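Local coordinates for protein AAR187Cp (Eremothecium gossypii, PDB 3ZIL) that probably regulates the establishment of sister-chromatid cohesion by acting on cohesin, here seen as its all-helical Wap1 domain, at residues 48-51 against 56-59; 107-112 against 164-169; 142-147 against 151-156; 193-198 against 231-236; 253-258 against 279-284. All coordinates share one frame; numbering follows the deposited sequence.

Contact 1 (48-51 against 56-59)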
# COMPACT_ATOMS: atom_id res chain seq x y z
N LEU A 48 9.41 9.14 28.70
CA LEU A 48 9.50 8.04 29.70
C LEU A 48 8.49 8.22 30.88
O LEU A 48 7.80 7.29 31.26
CB LEU A 48 10.94 7.81 30.12
CG LEU A 48 11.24 6.48 30.85
CD1 LEU A 48 10.93 5.20 30.07
CD2 LEU A 48 12.71 6.50 31.20
N ASP A 49 8.34 9.45 31.37
CA ASP A 49 7.25 9.81 32.30
C ASP A 49 5.85 9.49 31.74
O ASP A 49 4.98 8.92 32.44
CB ASP A 49 7.38 11.29 32.66
CG ASP A 49 8.65 11.59 33.46
OD1 ASP A 49 9.33 10.65 33.89
OD2 ASP A 49 9.00 12.75 33.66
N MET A 50 5.61 9.86 30.50
CA MET A 50 4.29 9.70 29.87
C MET A 50 4.03 8.24 29.69
O MET A 50 2.96 7.78 29.99
CB MET A 50 4.28 10.35 28.47
CG MET A 50 4.31 11.86 28.53
SD MET A 50 4.44 12.69 26.92
CE MET A 50 2.81 12.24 26.39
N MET A 51 5.03 7.52 29.20
CA MET A 51 4.98 6.05 29.11
C MET A 51 4.68 5.44 30.48
O MET A 51 3.89 4.53 30.55
CB MET A 51 6.27 5.44 28.52
CG MET A 51 6.17 3.93 28.32
SD MET A 51 5.05 3.47 26.94
CE MET A 51 6.18 3.59 25.53
N LEU A 56 -0.29 11.74 33.91
CA LEU A 56 0.47 12.87 33.30
C LEU A 56 -0.04 13.10 31.86
O LEU A 56 -0.28 14.23 31.43
CB LEU A 56 2.01 12.57 33.35
CG LEU A 56 2.97 13.34 32.42
CD1 LEU A 56 2.95 14.82 32.82
CD2 LEU A 56 4.40 12.77 32.33
N CYS A 57 -0.26 12.00 31.14
CA CYS A 57 -0.80 12.06 29.80
C CYS A 57 -2.17 12.74 29.75
O CYS A 57 -2.40 13.56 28.89
CB CYS A 57 -0.85 10.68 29.13
SG CYS A 57 0.75 9.87 28.83
N GLN A 58 -3.07 12.41 30.65
CA GLN A 58 -4.41 13.00 30.71
C GLN A 58 -4.31 14.49 30.98
O GLN A 58 -4.87 15.33 30.25
CB GLN A 58 -5.26 12.28 31.76
CG GLN A 58 -5.89 10.98 31.26
CD GLN A 58 -6.24 10.01 32.41
OE1 GLN A 58 -5.35 9.38 33.01
NE2 GLN A 58 -7.53 9.88 32.71
N TYR A 59 -3.48 14.82 31.96
CA TYR A 59 -3.16 16.19 32.29
C TYR A 59 -2.70 17.01 31.05
O TYR A 59 -3.28 18.06 30.71
CB TYR A 59 -2.12 16.26 33.42
CG TYR A 59 -1.74 17.68 33.71
CD1 TYR A 59 -0.71 18.27 33.00
CD2 TYR A 59 -2.46 18.46 34.64
CE1 TYR A 59 -0.37 19.59 33.19
CE2 TYR A 59 -2.11 19.81 34.87
CZ TYR A 59 -1.06 20.36 34.11
OH TYR A 59 -0.61 21.66 34.22

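Contact 2 (107-112 against 164-169)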
# COMPACT_ATOMS: atom_id res chain seq x y z
N SER A 107 6.23 17.57 8.76
CA SER A 107 6.07 17.68 7.30
C SER A 107 6.07 16.29 6.67
O SER A 107 6.99 15.53 6.90
CB SER A 107 7.20 18.49 6.65
OG SER A 107 7.17 18.26 5.25
N LEU A 108 5.04 15.97 5.92
CA LEU A 108 4.96 14.68 5.24
C LEU A 108 6.12 14.54 4.28
O LEU A 108 6.92 13.62 4.34
CB LEU A 108 3.61 14.54 4.52
CG LEU A 108 2.48 14.13 5.51
CD1 LEU A 108 1.10 14.10 4.88
CD2 LEU A 108 2.74 12.76 6.13
N GLU A 109 6.23 15.49 3.38
CA GLU A 109 7.28 15.43 2.40
C GLU A 109 8.72 15.55 2.98
O GLU A 109 9.66 14.85 2.53
CB GLU A 109 6.99 16.48 1.30
CG GLU A 109 8.12 16.55 0.33
CD GLU A 109 7.90 17.54 -0.79
OE1 GLU A 109 6.78 18.08 -0.95
OE2 GLU A 109 8.89 17.77 -1.50
N ASN A 110 8.93 16.42 3.96
CA ASN A 110 10.37 16.59 4.43
C ASN A 110 10.76 15.88 5.76
O ASN A 110 11.91 15.99 6.20
CB ASN A 110 10.67 18.09 4.51
CG ASN A 110 10.28 18.80 3.20
OD1 ASN A 110 10.80 18.47 2.18
ND2 ASN A 110 9.31 19.66 3.24
N PHE A 111 9.82 15.22 6.46
CA PHE A 111 10.19 14.62 7.77
C PHE A 111 9.67 13.18 7.77
O PHE A 111 10.42 12.25 7.85
CB PHE A 111 9.50 15.42 8.93
CG PHE A 111 9.71 14.85 10.32
CD1 PHE A 111 11.00 14.62 10.81
CD2 PHE A 111 8.62 14.65 11.17
CE1 PHE A 111 11.18 14.10 12.08
CE2 PHE A 111 8.78 14.13 12.45
CZ PHE A 111 10.08 13.87 12.92
N ILE A 112 8.36 13.05 7.67
CA ILE A 112 7.72 11.75 7.81
C ILE A 112 8.17 10.81 6.67
O ILE A 112 8.56 9.70 6.95
CB ILE A 112 6.19 11.89 7.83
CG1 ILE A 112 5.71 12.50 9.16
CG2 ILE A 112 5.48 10.56 7.57
CD1 ILE A 112 5.89 11.65 10.43
N ALA A 164 -1.84 14.18 -1.82
CA ALA A 164 -0.73 13.29 -2.24
C ALA A 164 0.70 13.81 -1.87
O ALA A 164 0.99 14.97 -2.02
CB ALA A 164 -0.82 12.99 -3.73
N VAL A 165 1.60 12.95 -1.38
CA VAL A 165 2.92 13.48 -0.95
C VAL A 165 3.91 13.31 -2.13
O VAL A 165 4.07 12.22 -2.69
CB VAL A 165 3.43 12.75 0.34
CG1 VAL A 165 4.77 13.29 0.78
CG2 VAL A 165 2.40 12.90 1.46
N TYR A 166 4.57 14.38 -2.52
CA TYR A 166 5.44 14.36 -3.66
C TYR A 166 6.62 13.38 -3.42
O TYR A 166 7.32 13.50 -2.39
CB TYR A 166 6.00 15.73 -3.88
CG TYR A 166 7.03 15.74 -4.98
CD1 TYR A 166 6.63 15.64 -6.32
CD2 TYR A 166 8.41 15.81 -4.69
CE1 TYR A 166 7.59 15.63 -7.36
CE2 TYR A 166 9.37 15.79 -5.70
CZ TYR A 166 8.96 15.70 -7.03
OH TYR A 166 9.91 15.70 -8.04
N GLY A 167 6.77 12.40 -4.32
CA GLY A 167 7.94 11.50 -4.27
C GLY A 167 7.65 10.24 -3.43
O GLY A 167 8.47 9.31 -3.41
N ALA A 168 6.46 10.17 -2.83
CA ALA A 168 6.02 9.06 -1.89
C ALA A 168 5.88 7.73 -2.59
O ALA A 168 6.32 6.66 -2.12
CB ALA A 168 4.69 9.43 -1.22
N VAL A 169 5.23 7.78 -3.75
CA VAL A 169 4.88 6.48 -4.41
C VAL A 169 6.19 5.70 -4.88
O VAL A 169 6.38 4.51 -4.56
CB VAL A 169 3.85 6.73 -5.51
CG1 VAL A 169 3.65 5.50 -6.43
CG2 VAL A 169 2.51 7.18 -4.90

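Contact 3 (142-147 against 151-156)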
# COMPACT_ATOMS: atom_id res chain seq x y z
N LEU A 142 8.31 0.79 23.79
CA LEU A 142 7.71 1.48 22.62
C LEU A 142 7.05 0.45 21.73
O LEU A 142 7.51 -0.68 21.65
CB LEU A 142 8.81 2.13 21.81
CG LEU A 142 9.28 3.47 22.42
CD1 LEU A 142 10.55 3.85 21.71
CD2 LEU A 142 8.16 4.56 22.30
N LYS A 143 5.98 0.85 21.09
CA LYS A 143 5.36 0.04 20.09
C LYS A 143 6.34 -0.33 18.95
O LYS A 143 6.22 -1.42 18.37
CB LYS A 143 4.19 0.84 19.52
CG LYS A 143 3.28 0.05 18.58
CD LYS A 143 2.10 0.95 18.22
CE LYS A 143 1.37 1.42 19.48
NZ LYS A 143 0.20 2.30 19.20
N PHE A 144 7.29 0.54 18.58
CA PHE A 144 8.27 0.27 17.48
C PHE A 144 9.60 0.88 17.89
O PHE A 144 9.61 1.97 18.47
CB PHE A 144 7.88 0.98 16.16
CG PHE A 144 6.55 0.52 15.56
CD1 PHE A 144 6.41 -0.75 14.95
CD2 PHE A 144 5.41 1.34 15.63
CE1 PHE A 144 5.16 -1.15 14.35
CE2 PHE A 144 4.16 0.92 15.06
CZ PHE A 144 4.03 -0.29 14.43
N THR A 145 10.72 0.23 17.53
CA THR A 145 12.00 0.68 18.03
C THR A 145 12.88 1.37 16.97
O THR A 145 14.05 1.60 17.17
CB THR A 145 12.69 -0.41 18.83
OG1 THR A 145 12.90 -1.56 18.00
CG2 THR A 145 11.78 -0.79 20.01
N ASN A 146 12.26 1.78 15.87
CA ASN A 146 12.98 2.49 14.89
C ASN A 146 11.96 3.38 14.19
O ASN A 146 10.72 3.15 14.27
CB ASN A 146 13.67 1.48 13.91
CG ASN A 146 12.63 0.63 13.15
OD1 ASN A 146 12.00 1.09 12.24
ND2 ASN A 146 12.45 -0.60 13.57
N THR A 147 12.49 4.41 13.53
CA THR A 147 11.67 5.42 12.94
C THR A 147 11.11 4.97 11.58
O THR A 147 10.09 5.46 11.15
CB THR A 147 12.51 6.69 12.72
OG1 THR A 147 13.82 6.29 12.33
CG2 THR A 147 12.61 7.46 13.98
N ALA A 151 7.31 5.79 11.72
CA ALA A 151 6.92 6.87 10.85
C ALA A 151 5.91 6.36 9.86
O ALA A 151 4.86 7.03 9.65
CB ALA A 151 8.13 7.39 10.12
N LEU A 152 6.11 5.15 9.32
CA LEU A 152 5.01 4.48 8.49
C LEU A 152 3.66 4.41 9.29
O LEU A 152 2.58 4.76 8.79
CB LEU A 152 5.42 3.03 8.13
CG LEU A 152 6.52 2.92 7.03
CD1 LEU A 152 7.07 1.50 7.03
CD2 LEU A 152 5.99 3.27 5.60
N TYR A 153 3.78 3.94 10.54
CA TYR A 153 2.63 3.83 11.44
C TYR A 153 1.94 5.18 11.69
O TYR A 153 0.76 5.28 11.58
CB TYR A 153 3.03 3.20 12.78
CG TYR A 153 1.85 2.99 13.69
CD1 TYR A 153 1.00 1.88 13.51
CD2 TYR A 153 1.57 3.90 14.70
CE1 TYR A 153 -0.07 1.66 14.34
CE2 TYR A 153 0.48 3.71 15.51
CZ TYR A 153 -0.32 2.59 15.33
OH TYR A 153 -1.41 2.46 16.16
N ILE A 154 2.70 6.22 12.06
CA ILE A 154 2.12 7.49 12.29
C ILE A 154 1.40 7.97 11.04
O ILE A 154 0.27 8.50 11.13
CB ILE A 154 3.19 8.56 12.68
CG1 ILE A 154 3.88 8.15 13.97
CG2 ILE A 154 2.51 9.94 12.70
CD1 ILE A 154 2.83 8.11 15.13
N TRP A 155 2.09 7.87 9.90
CA TRP A 155 1.61 8.38 8.63
C TRP A 155 0.32 7.71 8.25
O TRP A 155 -0.63 8.39 7.86
CB TRP A 155 2.69 8.05 7.57
CG TRP A 155 2.42 8.63 6.19
CD1 TRP A 155 1.24 9.30 5.72
CD2 TRP A 155 3.31 8.55 5.04
NE1 TRP A 155 1.37 9.62 4.39
CE2 TRP A 155 2.57 9.15 3.90
CE3 TRP A 155 4.58 7.99 4.82
CZ2 TRP A 155 3.16 9.29 2.67
CZ3 TRP A 155 5.15 8.10 3.56
CH2 TRP A 155 4.45 8.76 2.51
N ALA A 156 0.23 6.39 8.41
CA ALA A 156 -0.96 5.69 7.94
C ALA A 156 -2.03 5.86 9.03
O ALA A 156 -3.22 5.78 8.72
CB ALA A 156 -0.72 4.25 7.80

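Contact 4 (193-198 against 231-236)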
# COMPACT_ATOMS: atom_id res chain seq x y z
N ASN A 193 -2.68 4.75 -1.39
CA ASN A 193 -3.38 5.99 -1.10
C ASN A 193 -2.71 7.27 -1.55
O ASN A 193 -3.31 8.30 -1.43
CB ASN A 193 -3.84 6.06 0.37
CG ASN A 193 -4.83 4.96 0.68
OD1 ASN A 193 -4.71 4.24 1.65
ND2 ASN A 193 -5.74 4.75 -0.21
N ASN A 194 -1.50 7.21 -2.13
CA ASN A 194 -0.86 8.41 -2.60
C ASN A 194 -0.80 8.43 -4.14
O ASN A 194 -0.10 9.23 -4.73
CB ASN A 194 0.53 8.52 -1.98
CG ASN A 194 0.52 9.19 -0.61
OD1 ASN A 194 0.69 10.39 -0.56
ND2 ASN A 194 0.25 8.43 0.49
N ILE A 195 -1.54 7.51 -4.77
CA ILE A 195 -1.75 7.50 -6.20
C ILE A 195 -3.06 8.32 -6.43
O ILE A 195 -4.10 7.94 -5.90
CB ILE A 195 -1.98 6.05 -6.69
CG1 ILE A 195 -0.68 5.23 -6.54
CG2 ILE A 195 -2.49 6.03 -8.13
CD1 ILE A 195 -0.91 3.76 -6.87
N VAL A 196 -3.00 9.42 -7.19
CA VAL A 196 -4.22 10.28 -7.41
C VAL A 196 -4.98 9.79 -8.66
O VAL A 196 -4.40 9.06 -9.56
CB VAL A 196 -3.83 11.78 -7.46
CG1 VAL A 196 -2.89 12.11 -6.29
CG2 VAL A 196 -3.07 12.16 -8.75
N ALA A 197 -6.20 10.23 -8.83
CA ALA A 197 -7.00 9.72 -9.92
C ALA A 197 -6.75 10.48 -11.23
O ALA A 197 -7.10 9.98 -12.31
CB ALA A 197 -8.48 9.83 -9.53
N ALA A 198 -6.19 11.69 -11.15
CA ALA A 198 -5.96 12.58 -12.32
C ALA A 198 -4.52 13.05 -12.26
O ALA A 198 -4.26 14.21 -11.99
CB ALA A 198 -6.93 13.77 -12.31
N LEU A 231 -0.18 -2.56 -7.64
CA LEU A 231 0.08 -2.82 -9.07
C LEU A 231 -1.19 -2.56 -9.89
O LEU A 231 -1.15 -1.95 -11.00
CB LEU A 231 0.61 -4.23 -9.35
CG LEU A 231 2.06 -4.54 -8.99
CD1 LEU A 231 2.34 -6.02 -8.81
CD2 LEU A 231 3.09 -3.86 -9.98
N ILE A 232 -2.32 -2.98 -9.34
CA ILE A 232 -3.60 -2.72 -10.05
C ILE A 232 -3.82 -1.16 -10.18
O ILE A 232 -3.98 -0.61 -11.30
CB ILE A 232 -4.77 -3.37 -9.29
CG1 ILE A 232 -4.72 -4.87 -9.45
CG2 ILE A 232 -6.07 -2.72 -9.72
CD1 ILE A 232 -5.63 -5.59 -8.49
N LYS A 233 -3.78 -0.49 -9.04
CA LYS A 233 -3.92 0.92 -8.99
C LYS A 233 -2.97 1.66 -9.90
O LYS A 233 -3.38 2.57 -10.53
CB LYS A 233 -3.91 1.51 -7.58
CG LYS A 233 -4.70 2.81 -7.50
CD LYS A 233 -5.23 3.22 -6.15
CE LYS A 233 -5.72 4.65 -6.14
NZ LYS A 233 -5.77 5.32 -4.82
N LEU A 234 -1.72 1.25 -9.97
CA LEU A 234 -0.77 1.94 -10.86
C LEU A 234 -1.14 1.67 -12.34
O LEU A 234 -1.08 2.55 -13.17
CB LEU A 234 0.66 1.55 -10.57
CG LEU A 234 1.29 1.85 -9.18
CD1 LEU A 234 2.46 0.91 -8.81
CD2 LEU A 234 1.71 3.31 -9.24
N THR A 235 -1.54 0.43 -12.63
CA THR A 235 -1.87 0.07 -13.98
C THR A 235 -3.22 0.59 -14.49
O THR A 235 -3.54 0.36 -15.67
CB THR A 235 -1.69 -1.43 -14.24
OG1 THR A 235 -2.42 -2.21 -13.28
CG2 THR A 235 -0.22 -1.80 -14.21
N ASN A 236 -4.00 1.29 -13.63
CA ASN A 236 -5.23 1.94 -14.02
C ASN A 236 -4.87 3.06 -15.00
O ASN A 236 -5.67 3.43 -15.83
CB ASN A 236 -5.98 2.55 -12.82
CG ASN A 236 -6.68 1.51 -11.94
OD1 ASN A 236 -6.97 0.39 -12.38
ND2 ASN A 236 -7.04 1.92 -10.72

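Contact 5 (253-258 against 279-284)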
# COMPACT_ATOMS: atom_id res chain seq x y z
N ARG A 253 3.70 -13.46 -17.48
CA ARG A 253 4.05 -14.90 -17.24
C ARG A 253 3.86 -15.27 -15.81
O ARG A 253 3.24 -16.29 -15.57
CB ARG A 253 5.52 -15.34 -17.54
CG ARG A 253 6.00 -14.94 -18.88
CD ARG A 253 7.30 -15.64 -19.39
NE ARG A 253 7.38 -15.12 -20.75
CZ ARG A 253 8.08 -14.05 -21.14
NH1 ARG A 253 8.93 -13.41 -20.31
NH2 ARG A 253 7.98 -13.66 -22.40
N SER A 254 4.51 -14.50 -14.90
CA SER A 254 4.42 -14.74 -13.47
C SER A 254 2.99 -14.86 -13.00
O SER A 254 2.65 -15.83 -12.29
CB SER A 254 5.14 -13.65 -12.68
OG SER A 254 6.47 -13.69 -13.13
N LEU A 255 2.17 -13.89 -13.38
CA LEU A 255 0.78 -13.91 -12.96
C LEU A 255 0.07 -15.11 -13.57
O LEU A 255 -0.73 -15.80 -12.84
CB LEU A 255 0.03 -12.60 -13.34
CG LEU A 255 0.51 -11.38 -12.53
CD1 LEU A 255 0.00 -10.08 -13.23
CD2 LEU A 255 -0.00 -11.46 -11.11
N ALA A 256 0.32 -15.39 -14.88
CA ALA A 256 -0.42 -16.52 -15.48
C ALA A 256 0.03 -17.90 -14.83
O ALA A 256 -0.76 -18.85 -14.74
CB ALA A 256 -0.31 -16.50 -17.00
N MET A 257 1.22 -17.98 -14.27
CA MET A 257 1.65 -19.26 -13.75
C MET A 257 1.07 -19.44 -12.37
O MET A 257 0.50 -20.48 -12.06
CB MET A 257 3.16 -19.38 -13.73
CG MET A 257 3.67 -19.87 -15.09
SD MET A 257 5.35 -19.29 -15.31
CE MET A 257 6.00 -20.49 -16.49
N SER A 258 1.18 -18.39 -11.58
CA SER A 258 0.42 -18.31 -10.37
C SER A 258 -1.11 -18.66 -10.48
O SER A 258 -1.66 -19.52 -9.71
CB SER A 258 0.63 -16.98 -9.73
OG SER A 258 -0.16 -17.01 -8.59
N ILE A 279 -8.63 -13.31 -7.53
CA ILE A 279 -9.36 -12.15 -8.09
C ILE A 279 -8.37 -10.99 -8.32
O ILE A 279 -8.40 -10.30 -9.35
CB ILE A 279 -10.50 -11.69 -7.15
CG1 ILE A 279 -11.71 -12.71 -7.19
CG2 ILE A 279 -10.96 -10.26 -7.54
CD1 ILE A 279 -12.75 -12.50 -6.07
N LEU A 280 -7.50 -10.72 -7.35
CA LEU A 280 -6.57 -9.61 -7.53
C LEU A 280 -5.50 -9.88 -8.68
O LEU A 280 -5.21 -8.97 -9.51
CB LEU A 280 -5.84 -9.27 -6.17
CG LEU A 280 -6.73 -8.72 -5.08
CD1 LEU A 280 -5.96 -8.76 -3.75
CD2 LEU A 280 -7.11 -7.27 -5.42
N GLN A 281 -4.93 -11.10 -8.75
CA GLN A 281 -4.08 -11.41 -9.89
C GLN A 281 -4.81 -11.31 -11.25
O GLN A 281 -4.24 -10.80 -12.22
CB GLN A 281 -3.46 -12.81 -9.76
CG GLN A 281 -2.69 -13.00 -8.45
CD GLN A 281 -1.97 -14.38 -8.32
OE1 GLN A 281 -2.40 -15.38 -8.85
NE2 GLN A 281 -0.86 -14.37 -7.60
N LEU A 282 -6.07 -11.77 -11.32
CA LEU A 282 -6.82 -11.63 -12.58
C LEU A 282 -7.15 -10.14 -12.87
O LEU A 282 -7.07 -9.71 -13.98
CB LEU A 282 -8.12 -12.46 -12.55
CG LEU A 282 -7.85 -13.97 -12.65
CD1 LEU A 282 -8.97 -14.85 -12.06
CD2 LEU A 282 -7.55 -14.42 -14.10
N GLY A 283 -7.52 -9.39 -11.85
CA GLY A 283 -7.77 -7.96 -12.00
C GLY A 283 -6.48 -7.34 -12.52
O GLY A 283 -6.52 -6.49 -13.42
N LEU A 284 -5.32 -7.78 -12.02
CA LEU A 284 -4.08 -7.16 -12.54
C LEU A 284 -3.80 -7.59 -14.00
O LEU A 284 -3.51 -6.75 -14.85
CB LEU A 284 -2.90 -7.40 -11.60
CG LEU A 284 -1.55 -6.94 -12.13
CD1 LEU A 284 -1.59 -5.43 -12.37
CD2 LEU A 284 -0.44 -7.32 -11.18

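Contact 1 (48-51 against 56-59)
The tight corner joining helix 36-52 to helix 54-72 of the Wap1 domain presses Asp49 and Met50 against Leu56 and Cys57. The turn is short enough to bring the CA atoms of Met50 and Cys57 to 5.6 Å, so small side-chain branches meet the backbone of the preceding helix. Leu56 sets its CG anti to its own backbone N (chi1 161°), which swings CG, and with it the CD2 branch, toward helix 36-52. That methyl lies 3.3 Å from Asp49 CB, 3.6 Å from Met50 N and 3.9 Å from Met50 CG, and so rests on the Asp49-Met50 backbone. The Leu56 and Met50 side chains run at about a right angle to each other. Leu56 N is in turn hydrogen-bonded to Asn53 OD1, a bond that ties the first turn of helix 54-72 to the corner itself. Helix 81-93 covers part of this buried patch, with Ile90 touching Met50 and Lys93 touching both Met50 and Cys57. The Cys57 sulfur settles alongside Met50, its SG 3.6 Å from Met50 CB and 3.3 Å from Met50 O. A bend at chi3 (69°) brings Met50 CE to 4.0 Å from Cys57 SG.

Contact 2 (107-112 against 164-169)
The carboxylate of Glu109 meets the ring of Tyr166 with the two planes 46° apart, so the flat groups neither stack nor stand square. Their closest ring contact is Glu109 OE2 to Tyr166 CD2, 3.8 Å, while Glu109 OE1 lies 3.8 Å from Tyr166 CB. Glu109 places its CG opposite its backbone N (chi1 174°) and stays extended beyond, which is how the carboxylate spans the distance to the tyrosine from the first turn of its helix. Deeper in, the two methyls of Val165 divide the work. CG2 touches Leu108 CB at 3.7 Å and Leu108 CD1 at 3.9 Å, whereas CG1 rests on the backbone, 3.7 Å from Glu109 CA. The indole of Trp155, on helix 147-158, packs on both Leu108 and Val165 and closes this inner side. The contact joins two helix starts of the Wap1 domain: the N-terminal turn of helix 108-116 and the loop leading into helix 168-178. Ser107 is the N-cap of the former, its OG accepting from Asn110 N (2.9 Å, N-H...O angle 163°). Its carbonyl O accepts from both Phe111 N and Ile112 N, the latter giving a wider pi-type turn. On the other side Val165 to Ala168 form a type II beta turn, closed by Ala168 N to Val165 O at 3.2 Å, with Gly167 as N-cap of helix 168-178.

Contact 3 (142-147 against 151-156)
Aromatic packing comes first: Phe144 pushes its CE2 corner against the root of the Tyr153 ring, 3.4 Å from Tyr153 CG. The same Phe144 CE2 is 3.4 Å from Tyr153 CB, and Phe144 CZ reaches Tyr153 CD1 at 3.8 Å. With ring centroids 5.3 Å apart and planes at 52°, the pair is oblique. Tyr150, about one helical turn earlier, meets the phenylalanine edge-to-face.

Of mixed character is Lys143. Its CD lies over one face of the Tyr153 ring, 4.1 Å above the plane and displaced toward the rim; the bend at chi3 (-57°) then turns CE and NZ toward Tyr153 OH. At 3.4 Å from NZ to Tyr153 OH this is a weak hydrogen bond; the stronger partner of the lysine is Asp92, with which it forms a salt bridge.

Backbone bonding supplies the third element. Ala151 N donates to Thr147 O at 2.9 Å (N-H...O angle 154°), the first-turn bond of helix 147-158. Asn146 precedes it as N-cap, its side chain capping a backbone N of that turn and its ND2 bonded to Glu149 OE2. The arrangement is an N-capped helix start, with the preceding loop folded back along the helix that it introduces.

Contact 4 (193-198 against 231-236)
Ile195, in the loop that links helix 185-193 to helix 201-215, packs on Lys233 and Leu234 in the last turns of helix 225-235; the contact thus docks an interhelical loop on a later helix of the Wap1 domain.

Apolar contacts come first. Leu234 CD2 touches Ile195 CD1 at 3.6 Å, the two side chains crossing at about a right angle. Ile195 has CG1 anti to its carbonyl carbon; this chi1 of -68° turns the CG1 branch toward the helix, and CD1 ends against Leu234. Lys233 adds the aliphatic part of its chain: Lys233 CB is 3.8 Å from Ile195 CD1, Lys233 CG is 4.0 Å from Ile195 CG2, and Lys233 CE is 4.0 Å from Ile195 CB. The chains of Lys233 and Ile195 run past each other in opposite directions, so the methylenes follow the length of the isoleucine. Val169 of helix 168-178 packs on both Ile195 and Leu234.

The segment 231-236 also faces a bound peptide: Asn236 ND2 hydrogen-bonds to the peptide backbone, and Ile232 and Lys233 each pack on an apolar side chain of it.

Between the two segments the polar contact is made by the lysine tip. Extended beyond CG, Lys233 carries its ammonium to the carbonyls near the end of helix 185-193, where it hydrogen-bonds to Glu192 O. Across to the loop, Lys233 NZ makes a weak hydrogen bond to Ile195 O, 3.3 Å away.

Contact 5 (253-258 against 279-284)
Gln281 reaches from helix 272-289 toward Leu255 and Ser258 of helix 248-261, and every part of its chain has a neighbour. Its CB lies 4.0 Å from Leu255 CD2. CG is anti to the carbonyl carbon (chi1 -55°) and stays beside the same methyl, with Gln281 CG 4.1 Å from Leu255 CD2. From there the extended chain delivers the amide to Ser258. The Ser258 hydroxyl donates to Gln281 OE1, with OG and OE1 2.8 Å apart. It lies in the carbonyl plane, but the C=O...donor angle is only 99°, so the serine oxygen sits at the flank of the amide and not beyond its end. That position also explains why Ser258 OG is 2.9 Å from Gln281 NE2. The amide nitrogen donates to Leu222 O; the buried amide is therefore gripped through both its oxygen and its nitrogen, which restricts its rotation.

One turn further along helix 272-289, apolar contact takes over. Leu284 CD2 is 3.5 Å from Leu255 CD1, tighter than ordinary van der Waals contact, and the leucines meet at about a right angle. Leu255 thus turns CD2 mainly to Gln281 and CD1 to Leu284.

Leu231 and Thr235 of helix 225-235 pack on Leu284 as well. The axes of the two short segments approach to 9.9 Å with their directions 145° apart, an antiparallel helix pair with a polar bridge beside a leucine contact, within the all-helical Wap1 domain.

The five contacts are spread along an elongated, all-helical chain, with contact 1 and contact 5 on opposite sides of its centre and their own centres about 50 Å apart. In sequence contact 1 comes first; contact 3 then falls between the two segments of contact 2, and contacts 4 and 5 follow. Neighbours touch in succession: Met51 of contact 1 meets Leu142 of contact 3, Trp155 of contact 3 packs on contact 2, Asn194 of contact 4 probably hydrogen-bonds to Val165 of contact 2, and helix 225-235 in contact 4 packs on helix 272-289 in contact 5. The five contacts thus form a touching series within the Wap1 domain, and the bound peptide lies within reach of contacts 4 and 5.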